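Cytochrome P450 (PDB 3WEC) is a heme-thiolate monooxygenase that hydroxylates the quinoline nitrogen of aurachin alkaloids, a step essential for their antibiotic activity. Local coordinates at residues V152-P157 with T257-I262; P28-L33 with L327-N332; Y210-A215 with E242-C247. All coordinates share one frame; numbering follows the deposited sequence.

Contact 1: V152-P157 with T257-I262; sequences VAEPFP and TTSNTI. With HEM (protoporphyrin IX containing Fe), chain B.
Ile262, Ser259 and Ala153 bury the most surface in this contact. The CB of Ala153 sits against the branch point of Ile262, 3.5 Å from its CB, with CG2 beside it at almost the same range. The other arm of Ile262, CG1, anti to its carbonyl carbon (chi1 -56°), carries CD1 the other way, to the edge of the Phe156 ring. There CD1 lies near the ring plane, 3.4 Å from CD2 of Phe156, with the two side chains nearly perpendicular. Ser259, three residues before Ile262, meets the backbone of Ala153: its CB rests 3.5 Å from the Ala153 carbonyl oxygen, a van der Waals contact. The Ser259 OG lies between its own N and carbonyl carbon (chi1 67°) and reaches a water at 2.8 Å. The same water lies close to Glu154 OE2, whose stronger partner is Lys394 in a salt bridge. Further along, the Pro157 ring lies alongside Thr258, the two running in opposite senses, CB to CB 3.9 Å.

Thr258 lies between Pro157 and a heme vinyl, whose carbon CBB is 3.3 Å from Thr258 N. Thr257, with no contact to 152-157, borders the heme and touches the bound aurachin intermediate. The hydroxyls of Thr257 and Thr258 bond to the carbonyls of Ala253 and Gly254, respectively. Met370 of helix 364-381 packs on Phe156 and Thr258, and Phe374 on Ile262. This is the E-helix against I-helix face of the P450 four-helix core, just after the I-helix signature (A/G)Gx(D/E)T, which Thr257 closes beside the heme.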
loop_
_atom_site.group_PDB
_atom_site.type_symbol
_atom_site.label_atom_id
_atom_site.label_comp_id
_atom_site.label_asym_id
_atom_site.label_seq_id
_atom_site.Cartn_x
_atom_site.Cartn_y
_atom_site.Cartn_z
ATOM N N VAL A 152 14.525 8.860 -4.848
ATOM C CA VAL A 152 13.884 8.420 -6.068
ATOM C C VAL A 152 12.554 7.744 -5.861
ATOM O O VAL A 152 11.567 8.074 -6.522
ATOM C CB VAL A 152 14.768 7.418 -6.813
ATOM C CG1 VAL A 152 14.113 7.031 -8.125
ATOM C CG2 VAL A 152 16.168 7.980 -7.010
ATOM N N ALA A 153 12.519 6.732 -5.021
ATOM C CA ALA A 153 11.239 6.062 -4.851
ATOM C C ALA A 153 10.260 6.948 -4.107
ATOM O O ALA A 153 9.082 7.017 -4.477
ATOM C CB ALA A 153 11.389 4.722 -4.148
ATOM N N GLU A 154 10.709 7.639 -3.061
ATOM C CA GLU A 154 9.689 8.314 -2.238
ATOM C C GLU A 154 9.110 9.596 -2.914
ATOM O O GLU A 154 7.898 9.850 -2.795
ATOM C CB GLU A 154 10.166 8.555 -0.794
ATOM C CG GLU A 154 10.145 7.310 0.101
ATOM C CD GLU A 154 10.846 7.524 1.432
ATOM O OE1 GLU A 154 11.496 8.565 1.602
ATOM O OE2 GLU A 154 10.770 6.628 2.305
ATOM N N PRO A 155 9.962 10.379 -3.634
ATOM C CA PRO A 155 9.407 11.572 -4.266
ATOM C C PRO A 155 8.483 11.320 -5.463
ATOM O O PRO A 155 7.633 12.175 -5.766
ATOM C CB PRO A 155 10.654 12.368 -4.679
ATOM C CG PRO A 155 11.708 11.905 -3.707
ATOM C CD PRO A 155 11.436 10.434 -3.594
ATOM N N PHE A 156 8.606 10.163 -6.107
ATOM C CA PHE A 156 7.827 9.907 -7.312
ATOM C C PHE A 156 6.288 9.921 -7.003
ATOM O O PHE A 156 5.551 10.769 -7.523
ATOM C CB PHE A 156 8.415 8.669 -8.066
ATOM C CG PHE A 156 7.561 8.152 -9.180
ATOM C CD1 PHE A 156 6.947 9.011 -10.083
ATOM C CD2 PHE A 156 7.342 6.772 -9.306
ATOM C CE1 PHE A 156 6.143 8.522 -11.106
ATOM C CE2 PHE A 156 6.554 6.277 -10.310
ATOM C CZ PHE A 156 5.944 7.154 -11.218
ATOM N N PRO A 157 5.789 9.043 -6.105
ATOM C CA PRO A 157 4.370 9.196 -5.754
ATOM C C PRO A 157 3.966 10.541 -5.117
ATOM O O PRO A 157 2.816 10.988 -5.302
ATOM C CB PRO A 157 4.142 8.044 -4.740
ATOM C CG PRO A 157 5.517 7.785 -4.209
ATOM C CD PRO A 157 6.357 7.861 -5.451
ATOM N N THR A 257 3.134 2.226 -0.260
ATOM C CA THR A 257 2.824 1.131 -1.163
ATOM C C THR A 257 3.607 1.319 -2.481
ATOM O O THR A 257 4.190 0.371 -2.976
ATOM C CB THR A 257 1.308 1.070 -1.519
ATOM O OG1 THR A 257 0.856 2.385 -1.922
ATOM C CG2 THR A 257 0.524 0.591 -0.340
ATOM N N THR A 258 3.608 2.539 -3.025
ATOM C CA THR A 258 4.254 2.821 -4.314
ATOM C C THR A 258 5.769 2.902 -4.098
ATOM O O THR A 258 6.531 2.270 -4.841
ATOM C CB THR A 258 3.762 4.147 -4.968
ATOM O OG1 THR A 258 2.334 4.207 -5.004
ATOM C CG2 THR A 258 4.327 4.353 -6.356
ATOM N N SER A 259 6.217 3.640 -3.075
ATOM C CA SER A 259 7.676 3.735 -2.914
ATOM C C SER A 259 8.277 2.379 -2.570
ATOM O O SER A 259 9.340 2.068 -3.068
ATOM C CB SER A 259 8.117 4.807 -1.948
ATOM O OG SER A 259 7.725 4.503 -0.627
ATOM N N ASN A 260 7.621 1.582 -1.725
ATOM C CA ASN A 260 8.159 0.266 -1.372
ATOM C C ASN A 260 8.317 -0.569 -2.629
ATOM O O ASN A 260 9.281 -1.271 -2.774
ATOM C CB ASN A 260 7.233 -0.463 -0.372
ATOM C CG ASN A 260 7.519 -0.094 1.066
ATOM O OD1 ASN A 260 8.465 0.652 1.362
ATOM N ND2 ASN A 260 6.733 -0.651 1.981
ATOM N N THR A 261 7.335 -0.508 -3.514
ATOM C CA THR A 261 7.357 -1.264 -4.743
ATOM C C THR A 261 8.438 -0.846 -5.734
ATOM O O THR A 261 8.945 -1.680 -6.440
ATOM C CB THR A 261 5.987 -1.228 -5.464
ATOM O OG1 THR A 261 4.981 -1.676 -4.553
ATOM C CG2 THR A 261 6.022 -2.150 -6.661
ATOM N N ILE A 262 8.745 0.448 -5.829
ATOM C CA ILE A 262 9.852 0.916 -6.622
ATOM C C ILE A 262 11.154 0.300 -6.068
ATOM O O ILE A 262 12.002 -0.178 -6.844
ATOM C CB ILE A 262 10.007 2.466 -6.502
ATOM C CG1 ILE A 262 8.734 3.179 -6.892
ATOM C CG2 ILE A 262 11.246 2.970 -7.264
ATOM C CD1 ILE A 262 8.818 3.926 -8.191
HETATM C CHA HEM B . -6.836 -0.297 -0.344
HETATM C CHB HEM B . -2.590 -2.307 -1.967
HETATM C CHC HEM B . -1.534 1.845 -4.364
HETATM C CHD HEM B . -5.757 3.923 -2.535
HETATM C C1A HEM B . -5.689 -1.140 -0.597
HETATM C C2A HEM B . -5.537 -2.461 0.097
HETATM C C3A HEM B . -4.302 -3.020 -0.401
HETATM C C4A HEM B . -3.808 -1.988 -1.309
HETATM C CMA HEM B . -3.662 -4.377 -0.026
HETATM C CAA HEM B . -6.420 -3.221 1.094
HETATM C CBA HEM B . -7.387 -4.005 0.186
HETATM C CGA HEM B . -8.205 -5.041 0.981
HETATM O O1A HEM B . -8.424 -4.903 2.221
HETATM O O2A HEM B . -8.700 -6.015 0.345
HETATM C C1B HEM B . -1.928 -1.285 -2.773
HETATM C C2B HEM B . -0.722 -1.665 -3.504
HETATM C C3B HEM B . -0.428 -0.421 -4.162
HETATM C C4B HEM B . -1.476 0.512 -3.763
HETATM C CMB HEM B . 0.076 -2.939 -3.543
HETATM C CAB HEM B . 0.747 -0.240 -5.054
HETATM C CBB HEM B . 1.477 0.840 -4.940
HETATM C C1C HEM B . -2.620 2.768 -4.111
HETATM C C2C HEM B . -2.579 4.167 -4.539
HETATM C C3C HEM B . -3.820 4.744 -3.981
HETATM C C4C HEM B . -4.511 3.701 -3.249
HETATM C CMC HEM B . -1.480 4.792 -5.354
HETATM C CAC HEM B . -4.327 6.154 -4.055
HETATM C CBC HEM B . -3.820 7.045 -4.877
HETATM C C1D HEM B . -6.424 2.930 -1.683
HETATM C C2D HEM B . -7.743 3.211 -1.124
HETATM C C3D HEM B . -8.092 1.951 -0.441
HETATM C C4D HEM B . -6.946 1.086 -0.768
HETATM C CMD HEM B . -8.499 4.519 -1.170
HETATM C CAD HEM B . -9.317 1.639 0.370
HETATM C CBD HEM B . -10.287 0.894 -0.579
HETATM C CGD HEM B . -11.577 0.527 0.073
HETATM O O1D HEM B . -12.611 0.570 -0.652
HETATM O O2D HEM B . -11.582 0.201 1.306
HETATM N NA HEM B . -4.666 -0.845 -1.594
HETATM N NB HEM B . -2.430 -0.028 -2.962
HETATM N NC HEM B . -3.805 2.452 -3.382
HETATM N ND HEM B . -5.971 1.653 -1.519
HETATM FE FE HEM B . -4.128 0.946 -2.234
HETATM O O HOH W 1 9.720 3.720 1.157
HETATM O O HOH W 2 -2.570 1.476 -0.382
#

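Contact 2: P28-L33 with L327-N332; sequences PVYARL and LLASGN
The Tyr30 ring offers one face to Ser330, whose CB lies 4.0 Å from CG of Tyr30, while the Ser330 backbone N stands 4.1 Å above the ring plane, shifted toward the rim. Two apolar groups come in obliquely at the far end of the same ring: the Ala329 methyl approaches CE1 at 3.7 Å, and the branch carbon of Leu327 approaches CE2 at 4.0 Å. The rings of Tyr27 and His301 also meet that of Tyr30, and its hydroxyl is hydrogen-bonded to His301 ND1, which ties the ring tip to a loop beyond the two segments.

Tyr30 gets there because CG is anti to its carbonyl carbon (chi1 -72°), which sends the ring out of helix 27-36 toward the first turn of helix 328-333. One turn further on, Leu33 adds a smaller contact: its CD1 lies 3.9 Å from CD2 of Leu327, the two chains being roughly perpendicular. CD2 of Leu327 thus touches both Leu33 CD1 and the Tyr30 ring atom CE2. The Ser330 hydroxyl, anti to its backbone N (chi1 -169°), extends toward helix 27-36 but stops 3.7 Å from the Tyr30 CB; its polar partners are Arg34 NH1 and the carbonyl of Ala50, so this buried oxygen is satisfied just outside the contact.

Leu327 occupies the N-cap position, and its carbonyl accepts from Gly331 N, while its backbone also pairs with Val49 of the neighbouring strand. The packing sets the A helix against the short K′ helix that follows strand 323-326 of the main P450 beta sheet, with Leu328 of K′ turned away from the contact and reaching the heme.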
loop_
_atom_site.group_PDB
_atom_site.type_symbol
_atom_site.label_atom_id
_atom_site.label_comp_id
_atom_site.label_asym_id
_atom_site.label_seq_id
_atom_site.Cartn_x
_atom_site.Cartn_y
_atom_site.Cartn_z
ATOM N N PRO A 28 10.601 -18.360 2.933
ATOM C CA PRO A 28 10.717 -19.765 3.357
ATOM C C PRO A 28 9.810 -20.081 4.549
ATOM O O PRO A 28 9.431 -21.247 4.727
ATOM C CB PRO A 28 12.200 -19.913 3.753
ATOM C CG PRO A 28 12.903 -18.849 2.970
ATOM C CD PRO A 28 11.914 -17.694 2.828
ATOM N N VAL A 29 9.475 -19.066 5.352
ATOM C CA VAL A 29 8.633 -19.259 6.537
ATOM C C VAL A 29 7.167 -19.288 6.126
ATOM O O VAL A 29 6.367 -20.023 6.705
ATOM C CB VAL A 29 8.885 -18.176 7.610
ATOM C CG1 VAL A 29 7.892 -18.306 8.762
ATOM C CG2 VAL A 29 10.330 -18.234 8.111
ATOM N N TYR A 30 6.840 -18.471 5.121
ATOM C CA TYR A 30 5.545 -18.503 4.446
ATOM C C TYR A 30 5.338 -19.863 3.800
ATOM O O TYR A 30 4.212 -20.353 3.728
ATOM C CB TYR A 30 5.479 -17.436 3.343
ATOM C CG TYR A 30 5.372 -15.972 3.788
ATOM C CD1 TYR A 30 5.787 -14.944 2.944
ATOM C CD2 TYR A 30 4.831 -15.619 5.011
ATOM C CE1 TYR A 30 5.683 -13.618 3.311
ATOM C CE2 TYR A 30 4.715 -14.280 5.385
ATOM C CZ TYR A 30 5.146 -13.276 4.539
ATOM O OH TYR A 30 5.045 -11.938 4.934
ATOM N N ALA A 31 6.425 -20.451 3.305
ATOM C CA ALA A 31 6.374 -21.787 2.742
ATOM C C ALA A 31 5.979 -22.817 3.829
ATOM O O ALA A 31 4.998 -23.550 3.647
ATOM C CB ALA A 31 7.692 -22.147 2.061
ATOM N N ARG A 32 6.717 -22.826 4.951
ATOM C CA ARG A 32 6.408 -23.665 6.124
ATOM C C ARG A 32 4.925 -23.560 6.464
ATOM O O ARG A 32 4.250 -24.569 6.548
ATOM C CB ARG A 32 7.251 -23.280 7.361
ATOM C CG ARG A 32 8.691 -23.780 7.403
ATOM C CD ARG A 32 9.187 -23.825 8.841
ATOM N NE ARG A 32 8.807 -25.091 9.468
ATOM C CZ ARG A 32 8.683 -25.311 10.776
ATOM N NH1 ARG A 32 8.881 -24.331 11.648
ATOM N NH2 ARG A 32 8.338 -26.514 11.218
ATOM N N LEU A 33 4.429 -22.333 6.634
ATOM C CA LEU A 33 2.999 -22.072 6.874
ATOM C C LEU A 33 2.012 -22.764 5.913
ATOM O O LEU A 33 1.042 -23.362 6.362
ATOM C CB LEU A 33 2.708 -20.563 6.892
ATOM C CG LEU A 33 2.857 -19.863 8.245
ATOM C CD1 LEU A 33 2.565 -18.371 8.122
ATOM C CD2 LEU A 33 1.976 -20.492 9.313
ATOM N N LEU A 327 -2.430 -13.065 4.651
ATOM C CA LEU A 327 -1.064 -12.970 4.090
ATOM C C LEU A 327 -1.032 -12.959 2.578
ATOM O O LEU A 327 -0.804 -13.992 1.940
ATOM C CB LEU A 327 -0.174 -14.111 4.585
ATOM C CG LEU A 327 0.767 -13.970 5.783
ATOM C CD1 LEU A 327 0.347 -12.926 6.816
ATOM C CD2 LEU A 327 0.892 -15.341 6.407
ATOM N N LEU A 328 -1.284 -11.791 2.012
ATOM C CA LEU A 328 -1.222 -11.553 0.577
ATOM C C LEU A 328 0.064 -12.086 -0.047
ATOM O O LEU A 328 0.027 -12.712 -1.115
ATOM C CB LEU A 328 -1.338 -10.053 0.321
ATOM C CG LEU A 328 -2.439 -9.221 0.989
ATOM C CD1 LEU A 328 -2.261 -7.789 0.534
ATOM C CD2 LEU A 328 -3.834 -9.688 0.597
ATOM N N ALA A 329 1.197 -11.850 0.634
ATOM C CA ALA A 329 2.523 -12.213 0.152
ATOM C C ALA A 329 2.676 -13.748 0.032
ATOM O O ALA A 329 3.234 -14.244 -0.959
ATOM C CB ALA A 329 3.601 -11.618 1.055
ATOM N N SER A 330 2.158 -14.473 1.024
ATOM C CA SER A 330 2.116 -15.935 1.019
ATOM C C SER A 330 1.222 -16.523 -0.097
ATOM O O SER A 330 1.703 -17.279 -0.936
ATOM C CB SER A 330 1.662 -16.437 2.387
ATOM O OG SER A 330 1.853 -17.807 2.485
ATOM N N GLY A 331 -0.054 -16.153 -0.113
ATOM C CA GLY A 331 -0.968 -16.599 -1.145
ATOM C C GLY A 331 -0.379 -16.428 -2.525
ATOM O O GLY A 331 -0.378 -17.350 -3.299
ATOM N N ASN A 332 0.154 -15.248 -2.820
ATOM C CA ASN A 332 0.755 -14.963 -4.123
ATOM C C ASN A 332 1.758 -16.011 -4.626
ATOM O O ASN A 332 1.812 -16.288 -5.843
ATOM C CB ASN A 332 1.399 -13.586 -4.106
ATOM C CG ASN A 332 0.367 -12.455 -4.146
ATOM O OD1 ASN A 332 -0.827 -12.689 -4.361
ATOM N ND2 ASN A 332 0.819 -11.229 -3.898
#

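Contact 3: Y210-A215 with E242-C247; sequences YFRTLA and EIAATC
Torsions of Phe211 and Cys247 set this contact: a chi1 of -81° in Phe211 helps bring the ring face toward Cys247, and in Cys247 SG is anti to the carbonyl carbon (chi1 -66°), which leaves CB over the ring centre with the sulfur further out over the same face. The Cys247 CB stands 3.4 Å from the centroid of the Phe211 ring and almost on its normal, a CH-pi contact in which the methylene does the touching. SG of Cys247 lies 4.5 Å from the same centroid as a sulfur-aromatic contact. The opposite face of the ring carries CD2 of the preceding Tyr210, near its rim, so the phenyl is held from both sides.

Behind the ring, Ala244 meets the other helix closely. Its methyl touches CB of Phe211 at 3.9 Å and abuts the Arg212 main chain, with CB only 3.6 Å from Arg212 N. The Arg212 side chain runs extended past that methyl, and its NE forms a salt bridge with Asp241, next to the segment 242-247; the guanidinium therefore links the two helices at the edge of the interface. At the other end, Ala215 CB meets CG2 of Ile243 at 4.0 Å.

The axes of segments 210-215 and 242-247 come within 8.2 Å and are inclined at 125° between their N-to-C directions; the small Ala244 and Ala215 at the interface are consistent with this close approach. Leu228 of helix 224-230 packs on Ile243 and Cys247, while Phe175 of helix 172-182 and Ile167 pack on Phe211. Here the C-terminal end of the G-helix packs on the start of the long I-helix, as in the P450 fold.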
loop_
_atom_site.group_PDB
_atom_site.type_symbol
_atom_site.label_atom_id
_atom_site.label_comp_id
_atom_site.label_asym_id
_atom_site.label_seq_id
_atom_site.Cartn_x
_atom_site.Cartn_y
_atom_site.Cartn_z
ATOM N N TYR A 210 -5.744 22.022 6.483
ATOM C CA TYR A 210 -5.447 22.518 5.162
ATOM C C TYR A 210 -6.410 21.967 4.089
ATOM O O TYR A 210 -6.871 22.716 3.234
ATOM C CB TYR A 210 -4.027 22.151 4.819
ATOM C CG TYR A 210 -3.713 22.358 3.387
ATOM C CD1 TYR A 210 -3.294 23.589 2.949
ATOM C CD2 TYR A 210 -3.812 21.328 2.474
ATOM C CE1 TYR A 210 -3.013 23.821 1.634
ATOM C CE2 TYR A 210 -3.540 21.558 1.139
ATOM C CZ TYR A 210 -3.146 22.817 0.740
ATOM O OH TYR A 210 -2.848 23.131 -0.559
ATOM N N PHE A 211 -6.684 20.665 4.112
ATOM C CA PHE A 211 -7.577 20.070 3.092
ATOM C C PHE A 211 -8.997 20.627 3.112
ATOM O O PHE A 211 -9.506 20.952 2.050
ATOM C CB PHE A 211 -7.534 18.531 3.043
ATOM C CG PHE A 211 -6.358 17.984 2.262
ATOM C CD1 PHE A 211 -6.053 18.479 0.982
ATOM C CD2 PHE A 211 -5.560 16.967 2.786
ATOM C CE1 PHE A 211 -4.963 17.974 0.262
ATOM C CE2 PHE A 211 -4.448 16.491 2.079
ATOM C CZ PHE A 211 -4.163 16.993 0.811
ATOM N N ARG A 212 -9.606 20.759 4.295
ATOM C CA ARG A 212 -10.906 21.461 4.473
ATOM C C ARG A 212 -10.945 22.801 3.734
ATOM O O ARG A 212 -11.763 23.024 2.840
ATOM C CB ARG A 212 -11.197 21.763 5.943
ATOM C CG ARG A 212 -11.340 20.562 6.843
ATOM C CD ARG A 212 -12.014 21.032 8.125
ATOM N NE ARG A 212 -12.158 19.945 9.093
ATOM C CZ ARG A 212 -11.367 19.739 10.150
ATOM N NH1 ARG A 212 -11.630 18.709 10.946
ATOM N NH2 ARG A 212 -10.315 20.529 10.421
ATOM N N THR A 213 -10.023 23.666 4.140
ATOM C CA THR A 213 -9.890 25.032 3.683
ATOM C C THR A 213 -9.706 25.124 2.164
ATOM O O THR A 213 -10.303 25.992 1.531
ATOM C CB THR A 213 -8.691 25.680 4.417
ATOM O OG1 THR A 213 -8.905 25.577 5.834
ATOM C CG2 THR A 213 -8.508 27.151 4.022
ATOM N N LEU A 214 -8.880 24.246 1.587
ATOM C CA LEU A 214 -8.727 24.198 0.127
ATOM C C LEU A 214 -10.048 23.841 -0.601
ATOM O O LEU A 214 -10.369 24.426 -1.650
ATOM C CB LEU A 214 -7.605 23.240 -0.283
ATOM C CG LEU A 214 -7.324 23.141 -1.788
ATOM C CD1 LEU A 214 -6.912 24.484 -2.405
ATOM C CD2 LEU A 214 -6.288 22.073 -2.079
ATOM N N ALA A 215 -10.806 22.902 -0.024
ATOM C CA ALA A 215 -12.112 22.471 -0.550
ATOM C C ALA A 215 -13.220 23.520 -0.489
ATOM O O ALA A 215 -14.068 23.573 -1.389
ATOM C CB ALA A 215 -12.579 21.236 0.180
ATOM N N GLU A 242 -15.612 14.847 5.280
ATOM C CA GLU A 242 -15.425 13.631 4.487
ATOM C C GLU A 242 -14.399 13.871 3.377
ATOM O O GLU A 242 -13.510 13.036 3.188
ATOM C CB GLU A 242 -16.773 13.068 3.948
ATOM C CG GLU A 242 -17.679 12.433 5.008
ATOM C CD GLU A 242 -19.085 12.034 4.503
ATOM O OE1 GLU A 242 -19.648 12.625 3.535
ATOM O OE2 GLU A 242 -19.646 11.090 5.087
ATOM N N ILE A 243 -14.461 15.044 2.728
ATOM C CA ILE A 243 -13.562 15.446 1.634
ATOM C C ILE A 243 -12.121 15.566 2.143
ATOM O O ILE A 243 -11.192 15.108 1.496
ATOM C CB ILE A 243 -13.965 16.804 0.972
ATOM C CG1 ILE A 243 -15.267 16.716 0.194
ATOM C CG2 ILE A 243 -12.878 17.298 0.015
ATOM C CD1 ILE A 243 -16.016 18.017 0.108
ATOM N N ALA A 244 -11.940 16.149 3.315
ATOM C CA ALA A 244 -10.601 16.355 3.879
ATOM C C ALA A 244 -9.995 15.047 4.397
ATOM O O ALA A 244 -8.788 14.783 4.203
ATOM C CB ALA A 244 -10.668 17.374 4.983
ATOM N N ALA A 245 -10.816 14.214 5.047
ATOM C CA ALA A 245 -10.339 12.904 5.491
ATOM C C ALA A 245 -9.916 11.947 4.349
ATOM O O ALA A 245 -8.860 11.303 4.454
ATOM C CB ALA A 245 -11.324 12.257 6.453
ATOM N N THR A 246 -10.723 11.890 3.284
ATOM C CA THR A 246 -10.392 11.288 2.004
ATOM C C THR A 246 -9.113 11.809 1.347
ATOM O O THR A 246 -8.275 11.037 0.862
ATOM C CB THR A 246 -11.530 11.538 0.968
ATOM O OG1 THR A 246 -12.728 10.980 1.456
ATOM C CG2 THR A 246 -11.160 10.972 -0.370
ATOM N N CYS A 247 -8.955 13.111 1.283
ATOM C CA CYS A 247 -7.641 13.649 0.827
ATOM C C CYS A 247 -6.433 13.072 1.573
ATOM O O CYS A 247 -5.454 12.600 0.940
ATOM C CB CYS A 247 -7.668 15.173 0.764
ATOM S SG CYS A 247 -8.814 15.765 -0.520
#

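How the contacts relate
From the N terminus, the chain first enters contact 2, whose A helix waits almost 300 residues for its K′ partner; this longest loop contains the other two. Within it, helix 148-153 and the turn into 155-165 meet residues 257-262 in contact 1, and inside that loop the start of helix 240-271 returns to helix 194-216 in contact 3. The three loops are thus nested, with no crossing. Contacts 1 and 3 have centres about 24 Å apart. Their shared helix 240-271, the long I-helix, links the helical core to the G-helix. Contact 2 lies on the opposite side of the molecule from contact 3, tying the N-terminal helix to the sheet-bearing region.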